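Local coordinates for protein peptidase S8 and S53, subtilisin, kexin, sedolisin (Mycobacterium smegmatis, PDB 4KG7) that probably acts as a membrane-associated subtilisin-like serine endopeptidase (MycP3 mycosin) of the ESX-3 type VII secretion system, at residues 84-89 / 127-132; 109-114 / 290-295. All blocks are in the same frame, centred on the assembly; numbering follows the deposited sequence. Where two conformers were deposited one is given.

Interaction 1. Residues 84-89 / 127-132; sequences NVEAGG and EARLIS
Asn84 ND2 makes two hydrogen bonds, one across this contact to Ala128 O (3.0 Å, N-H...O angle 160°) and one to Ala113 O, in residues 109-114. Ala128 O lies close to the amide plane of Asn84, whose CG sits between the backbone N and carbonyl carbon (chi1 55°). From there the backbones pair as parallel strands. Leu130 N donates to Asn84 O at 2.9 Å. Leu130 O takes both the N-H of Glu86, with N to O 2.8 Å, and a CA-H contact from Val85. Ser132 N then bonds to Glu86 O; the next bond, Gly88 N to Ser132 O, is weak, bent to 127° at the hydrogen, and the pairing goes on between Gly89 and Arg134. This is the outer pair of the seven-stranded parallel sheet of the subtilisin fold: edge strand 85-90, helix 104-113 and strand 129-134 form a beta-alpha-beta unit. On one face the side chains of Val85 and Leu130 cross obliquely, CG2 of the valine 4.1 Å from CD1 of the leucine, while Val85 CG1 reaches Ser132 CB at 3.9 Å. Ser132 OG is hydrogen-bonded to Gly97 O. On the other face the extended Glu86 runs beside Ile131, pointing the same way. In the conformer given, its OE1 lies 3.4 Å from Ile131 CG1 and meets Arg129 NH1 in a long, doubtful salt bridge. Ile131 CG2 lies 3.6 Å from Gly88 CA, which the absence of a side chain on Gly88 allows.

Interaction 2. Residues 109-114 / 290-295; sequences AGLIAG and IVSVSN
The backbones come closest where Gly110, in helix 104-113, faces Val293, in the short strand 292-293, with their CA atoms 5.2 Å apart. Because Gly110 has no side chain, two groups of the strand reach its CA directly: Ser292 OG at 3.4 Å and Val293 CG2 at 3.8 Å. The hydroxyl is placed by the serine torsion, OG anti to the backbone N (chi1 -172°). It also comes within 3.3 Å of Leu111 N, but the angle there is too poor for a hydrogen bond; its hydrogen-bond partner is Ser107 O, earlier in the same helix. Leu111 carries the rest of the contact. Although its CB does not point at residues 290-295, its two methyls reach them. CD2 lies 3.6 Å from Val291 O and also touches Ser292 CB, while CD1 meets Ile290 CG2 at 4.0 Å, the leucine and isoleucine side chains crossing at about a right angle. Tyr320 of helix 318-335 touches both of these residues, and Tyr324 touches Leu111 as well. In a subtilisin-like fold this joins two elements near the predicted charge relay system: helix 104-113 begins with His104, and the antiparallel strands 292-293, 301-306 and 312-314 precede the helix that carries Ser319. The side chain of Ile290 is about 7 Å from that of Ser319, and no residue of the triad belongs to the contact. Across the two segments there is no hydrogen bond, so van der Waals fit carries the contact between them; the buried polar group at its centre, the Ser292 hydroxyl, has its need met by a helix carbonyl one turn back from Leu111.

From the N terminus, residues 84-89 come first and pair with 127-132, so interaction 1 closes a loop of 37 residues that contains helix 104-113. Segment 109-114, which lies largely on that helix, falls within this loop and reaches forward to 290-295, so interaction 2 closes a much longer span of 175 residues. The segments alternate along the chain and the two contacts therefore cross. Their centres are 13 Å apart, yet they touch: Leu130 packs its CD1 on Ala109 CB and its CD2 on Ile112 CG2, both at 3.8 Å. The two outer strands of the parallel sheet are thereby joined through helix 104-113 to strand 292-293 and the loop before it.

Interaction 1. Residues 84-89 / 127-132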
ATOM      1  N   ASN A  84      16.301  -4.441  -8.313  1.00 17.79           N
ATOM      2  CA  ASN A  84      16.348  -5.015  -6.975  1.00 17.65           C
ATOM      3  C   ASN A  84      15.039  -5.722  -6.626  1.00 17.02           C
ATOM      4  O   ASN A  84      14.577  -5.639  -5.465  1.00 17.91           O
ATOM      5  CB  ASN A  84      16.675  -3.924  -5.929  1.00 18.02           C
ATOM      6  CG  ASN A  84      15.722  -2.730  -5.978  1.00 18.04           C
ATOM      7  OD1 ASN A  84      15.223  -2.354  -7.038  1.00 18.24           O
ATOM      8  ND2 ASN A  84      15.517  -2.099  -4.820  1.00 17.50           N
ATOM      9  N   VAL A  85      14.438  -6.395  -7.625  1.00 16.55           N
ATOM     10  CA  VAL A  85      13.138  -7.085  -7.419  1.00 15.06           C
ATOM     11  C   VAL A  85      13.182  -8.604  -7.600  1.00 14.63           C
ATOM     12  O   VAL A  85      13.605  -9.131  -8.645  1.00 17.34           O
ATOM     13  CB  VAL A  85      12.047  -6.543  -8.353  1.00 14.52           C
ATOM     14  CG1 VAL A  85      10.667  -7.009  -7.892  1.00 13.96           C
ATOM     15  CG2 VAL A  85      12.111  -5.028  -8.435  1.00 14.77           C
ATOM     16  N   GLU A  86      12.708  -9.286  -6.574  1.00 13.43           N
ATOM     17  CA  GLU A  86      12.698 -10.742  -6.446  0.50 13.08           C
ATOM     18  C   GLU A  86      11.294 -11.244  -6.794  1.00 12.21           C
ATOM     19  O   GLU A  86      10.297 -10.607  -6.432  1.00 10.85           O
ATOM     20  CB  GLU A  86      13.073 -11.121  -4.988  0.50 13.31           C
ATOM     21  CG  GLU A  86      12.936 -12.599  -4.618  0.50 13.76           C
ATOM     22  CD  GLU A  86      13.241 -12.904  -3.149  0.50 13.95           C
ATOM     23  OE1 GLU A  86      13.688 -12.002  -2.406  0.50 14.12           O
ATOM     24  OE2 GLU A  86      13.016 -14.049  -2.721  0.50 13.95           O
ATOM     25  N   ALA A  87      11.213 -12.390  -7.451  1.00 11.83           N
ATOM     26  CA  ALA A  87       9.940 -13.009  -7.764  1.00 11.02           C
ATOM     27  C   ALA A  87       9.229 -13.505  -6.514  1.00 10.45           C
ATOM     28  O   ALA A  87       9.835 -14.221  -5.718  1.00 11.03           O
ATOM     29  CB  ALA A  87      10.188 -14.171  -8.707  1.00 11.57           C
ATOM     30  N   GLY A  88       7.950 -13.149  -6.361  1.00  9.35           N
ATOM     31  CA  GLY A  88       7.130 -13.645  -5.266  1.00  8.90           C
ATOM     32  C   GLY A  88       5.878 -14.353  -5.734  1.00  8.80           C
ATOM     33  O   GLY A  88       5.099 -14.794  -4.901  1.00  9.06           O
ATOM     34  N   GLY A  89       5.687 -14.495  -7.040  1.00  8.77           N
ATOM     35  CA  GLY A  89       4.597 -15.285  -7.569  1.00  8.81           C
ATOM     36  C   GLY A  89       3.366 -14.490  -7.967  1.00  8.50           C
ATOM     37  O   GLY A  89       3.370 -13.262  -7.975  1.00  8.20           O
ATOM     38  N   GLU A 127      18.367   0.937  -1.033  1.00 11.75           N
ATOM     39  CA  GLU A 127      19.193  -0.220  -0.694  1.00 12.88           C
ATOM     40  C   GLU A 127      18.359  -1.399  -0.166  1.00 12.62           C
ATOM     41  O   GLU A 127      18.905  -2.482   0.095  1.00 13.57           O
ATOM     42  CB  GLU A 127      20.303   0.167   0.286  1.00 14.11           C
ATOM     43  CG  GLU A 127      21.340   1.072  -0.368  1.00 15.72           C
ATOM     44  CD  GLU A 127      22.488   1.408   0.551  1.00 17.68           C
ATOM     45  OE1 GLU A 127      22.695   0.684   1.529  1.00 19.31           O
ATOM     46  OE2 GLU A 127      23.205   2.386   0.286  1.00 20.55           O
ATOM     47  N   ALA A 128      17.055  -1.213  -0.029  1.00 12.17           N
ATOM     48  CA  ALA A 128      16.169  -2.320   0.310  1.00 12.10           C
ATOM     49  C   ALA A 128      15.977  -3.241  -0.894  1.00 12.79           C
ATOM     50  O   ALA A 128      16.222  -2.855  -2.029  1.00 13.25           O
ATOM     51  CB  ALA A 128      14.843  -1.793   0.809  1.00 11.55           C
ATOM     52  N   ARG A 129      15.549  -4.456  -0.641  1.00 13.60           N
ATOM     53  CA  ARG A 129      15.201  -5.386  -1.703  1.00 14.74           C
ATOM     54  C   ARG A 129      13.701  -5.523  -1.731  1.00 12.75           C
ATOM     55  O   ARG A 129      13.044  -5.373  -0.716  1.00 13.10           O
ATOM     56  CB  ARG A 129      15.853  -6.728  -1.448  1.00 18.32           C
ATOM     57  CG  ARG A 129      17.321  -6.697  -1.828  1.00 22.93           C
ATOM     58  CD  ARG A 129      17.986  -8.044  -1.663  1.00 27.19           C
ATOM     59  NE  ARG A 129      17.943  -8.550  -0.282  1.00 31.54           N
ATOM     60  CZ  ARG A 129      17.016  -9.368   0.230  1.00 35.02           C
ATOM     61  NH1 ARG A 129      15.982  -9.796  -0.486  1.00 34.71           N
ATOM     62  NH2 ARG A 129      17.132  -9.761   1.499  1.00 38.39           N
ATOM     63  N   LEU A 130      13.162  -5.763  -2.910  1.00 11.23           N
ATOM     64  CA  LEU A 130      11.745  -5.918  -3.047  1.00 10.13           C
ATOM     65  C   LEU A 130      11.414  -7.344  -3.440  1.00  9.58           C
ATOM     66  O   LEU A 130      12.181  -7.983  -4.152  1.00 10.12           O
ATOM     67  CB  LEU A 130      11.231  -5.011  -4.173  1.00 10.19           C
ATOM     68  CG  LEU A 130      11.438  -3.526  -3.917  1.00 10.59           C
ATOM     69  CD1 LEU A 130      11.107  -2.748  -5.182  1.00 11.03           C
ATOM     70  CD2 LEU A 130      10.607  -3.073  -2.744  1.00 10.65           C
ATOM     71  N   ILE A 131      10.285  -7.833  -2.952  1.00  8.63           N
ATOM     72  CA  ILE A 131       9.656  -9.065  -3.472  1.00  8.50           C
ATOM     73  C   ILE A 131       8.322  -8.654  -4.074  1.00  7.66           C
ATOM     74  O   ILE A 131       7.492  -8.010  -3.388  1.00  7.65           O
ATOM     75  CB  ILE A 131       9.398 -10.097  -2.363  1.00  8.79           C
ATOM     76  CG1 ILE A 131      10.702 -10.536  -1.717  1.00  9.46           C
ATOM     77  CG2 ILE A 131       8.674 -11.310  -2.933  1.00  9.07           C
ATOM     78  CD1 ILE A 131      10.486 -11.220  -0.389  1.00  9.81           C
ATOM     79  N   SER A 132       8.104  -9.001  -5.343  1.00  7.41           N
ATOM     80  CA  SER A 132       6.832  -8.709  -6.008  1.00  6.87           C
ATOM     81  C   SER A 132       5.911  -9.924  -6.047  1.00  6.90           C
ATOM     82  O   SER A 132       6.260 -10.946  -6.617  1.00  7.03           O
ATOM     83  CB  SER A 132       7.063  -8.298  -7.445  1.00  6.99           C
ATOM     84  OG  SER A 132       5.820  -8.073  -8.054  1.00  6.84           O
TER

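Interaction 2. Residues 109-114 / 290-295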
ATOM      1  N   ALA A 109       6.417   0.064  -6.356  1.00  5.92           N
ATOM      2  CA  ALA A 109       7.764  -0.452  -6.115  1.00  6.09           C
ATOM      3  C   ALA A 109       8.805   0.663  -6.275  1.00  6.26           C
ATOM      4  O   ALA A 109       9.762   0.782  -5.504  1.00  6.58           O
ATOM      5  CB  ALA A 109       8.043  -1.605  -7.076  1.00  6.29           C
ATOM      6  N   GLY A 110       8.633   1.495  -7.298  1.00  6.32           N
ATOM      7  CA  GLY A 110       9.562   2.570  -7.539  1.00  6.56           C
ATOM      8  C   GLY A 110       9.652   3.554  -6.393  1.00  6.51           C
ATOM      9  O   GLY A 110      10.736   4.003  -6.006  1.00  6.72           O
ATOM     10  N   LEU A 111       8.508   3.901  -5.808  1.00  6.28           N
ATOM     11  CA  LEU A 111       8.514   4.829  -4.686  1.00  6.28           C
ATOM     12  C   LEU A 111       9.237   4.239  -3.485  1.00  6.23           C
ATOM     13  O   LEU A 111       9.883   4.954  -2.728  1.00  6.44           O
ATOM     14  CB  LEU A 111       7.098   5.248  -4.296  1.00  6.12           C
ATOM     15  CG  LEU A 111       6.378   6.152  -5.290  1.00  6.28           C
ATOM     16  CD1 LEU A 111       4.973   6.394  -4.749  1.00  6.28           C
ATOM     17  CD2 LEU A 111       7.103   7.459  -5.508  1.00  6.69           C
ATOM     18  N   ILE A 112       9.071   2.928  -3.279  1.00  6.14           N
ATOM     19  CA  ILE A 112       9.634   2.233  -2.128  1.00  6.31           C
ATOM     20  C   ILE A 112      11.151   2.119  -2.254  1.00  6.69           C
ATOM     21  O   ILE A 112      11.858   2.466  -1.337  1.00  6.76           O
ATOM     22  CB  ILE A 112       9.003   0.846  -1.917  1.00  6.21           C
ATOM     23  CG1 ILE A 112       7.515   1.018  -1.622  1.00  6.13           C
ATOM     24  CG2 ILE A 112       9.735   0.097  -0.783  1.00  6.37           C
ATOM     25  CD1 ILE A 112       6.736  -0.279  -1.601  1.00  6.05           C
ATOM     26  N   ALA A 113      11.636   1.627  -3.392  1.00  7.01           N
ATOM     27  CA  ALA A 113      13.054   1.267  -3.501  1.00  7.70           C
ATOM     28  C   ALA A 113      13.574   1.393  -4.923  1.00  8.06           C
ATOM     29  O   ALA A 113      14.591   0.784  -5.271  1.00  8.71           O
ATOM     30  CB  ALA A 113      13.258  -0.142  -3.001  1.00  7.76           C
ATOM     31  N   GLY A 114      12.974   2.269  -5.726  1.00  8.10           N
ATOM     32  CA  GLY A 114      13.573   2.626  -7.013  1.00  8.54           C
ATOM     33  C   GLY A 114      14.964   3.253  -6.845  1.00  9.24           C
ATOM     34  O   GLY A 114      15.268   3.850  -5.822  1.00  9.17           O
ATOM     35  N   ILE A 290       2.209  12.129  -8.361  1.00  8.84           N
ATOM     36  CA  ILE A 290       3.268  11.181  -8.112  1.00  8.60           C
ATOM     37  C   ILE A 290       4.119  10.975  -9.371  1.00  8.21           C
ATOM     38  O   ILE A 290       3.577  10.911 -10.483  1.00  8.28           O
ATOM     39  CB  ILE A 290       2.636   9.857  -7.622  1.00  8.54           C
ATOM     40  CG1 ILE A 290       1.907  10.054  -6.269  1.00  8.69           C
ATOM     41  CG2 ILE A 290       3.641   8.729  -7.669  1.00  8.76           C
ATOM     42  CD1 ILE A 290       2.798  10.381  -5.117  1.00  8.62           C
ATOM     43  N   VAL A 291       5.438  10.889  -9.183  1.00  7.90           N
ATOM     44  CA  VAL A 291       6.399  10.495 -10.219  1.00  7.91           C
ATOM     45  C   VAL A 291       7.111   9.248  -9.728  1.00  7.58           C
ATOM     46  O   VAL A 291       7.606   9.208  -8.603  1.00  7.33           O
ATOM     47  CB  VAL A 291       7.450  11.590 -10.454  1.00  8.34           C
ATOM     48  CG1 VAL A 291       8.492  11.115 -11.449  1.00  8.70           C
ATOM     49  CG2 VAL A 291       6.763  12.883 -10.905  1.00  8.74           C
ATOM     50  N   SER A 292       7.131   8.218 -10.567  1.00  7.31           N
ATOM     51  CA  SER A 292       7.826   7.000 -10.210  1.00  7.15           C
ATOM     52  C   SER A 292       8.311   6.270 -11.461  1.00  7.49           C
ATOM     53  O   SER A 292       8.535   6.876 -12.504  1.00  7.92           O
ATOM     54  CB  SER A 292       6.898   6.152  -9.339  1.00  6.77           C
ATOM     55  OG  SER A 292       7.583   5.038  -8.805  1.00  6.76           O
ATOM     56  N   VAL A 293       8.536   4.985 -11.340  1.00  7.43           N
ATOM     57  CA  VAL A 293       9.115   4.188 -12.414  1.00  7.85           C
ATOM     58  C   VAL A 293       8.013   3.597 -13.297  1.00  7.91           C
ATOM     59  O   VAL A 293       6.944   3.195 -12.818  1.00  7.67           O
ATOM     60  CB  VAL A 293       9.975   3.071 -11.770  1.00  7.91           C
ATOM     61  CG1 VAL A 293      10.523   2.113 -12.793  1.00  8.38           C
ATOM     62  CG2 VAL A 293      11.082   3.674 -10.882  1.00  7.91           C
ATOM     63  N   SER A 294       8.299   3.500 -14.587  1.00  8.59           N
ATOM     64  CA  SER A 294       7.354   2.977 -15.550  1.00  8.96           C
ATOM     65  C   SER A 294       7.541   1.489 -15.786  1.00  9.38           C
ATOM     66  O   SER A 294       8.678   0.999 -15.708  1.00  9.40           O
ATOM     67  CB  SER A 294       7.527   3.727 -16.880  1.00  9.43           C
ATOM     68  OG  SER A 294       6.639   3.222 -17.868  1.00  9.80           O
ATOM     69  N   ASN A 295       6.437   0.792 -16.074  1.00  9.70           N
ATOM     70  CA  ASN A 295       6.471  -0.593 -16.581  1.00 10.33           C
ATOM     71  C   ASN A 295       6.635  -0.694 -18.105  1.00 11.58           C
ATOM     72  O   ASN A 295       6.622  -1.787 -18.655  1.00 12.14           O
ATOM     73  CB  ASN A 295       5.227  -1.370 -16.158  1.00  9.99           C
ATOM     74  CG  ASN A 295       3.931  -0.749 -16.681  1.00  9.89           C
ATOM     75  OD1 ASN A 295       3.843   0.461 -16.851  1.00  9.77           O
ATOM     76  ND2 ASN A 295       2.900  -1.579 -16.870  1.00  9.90           N
TER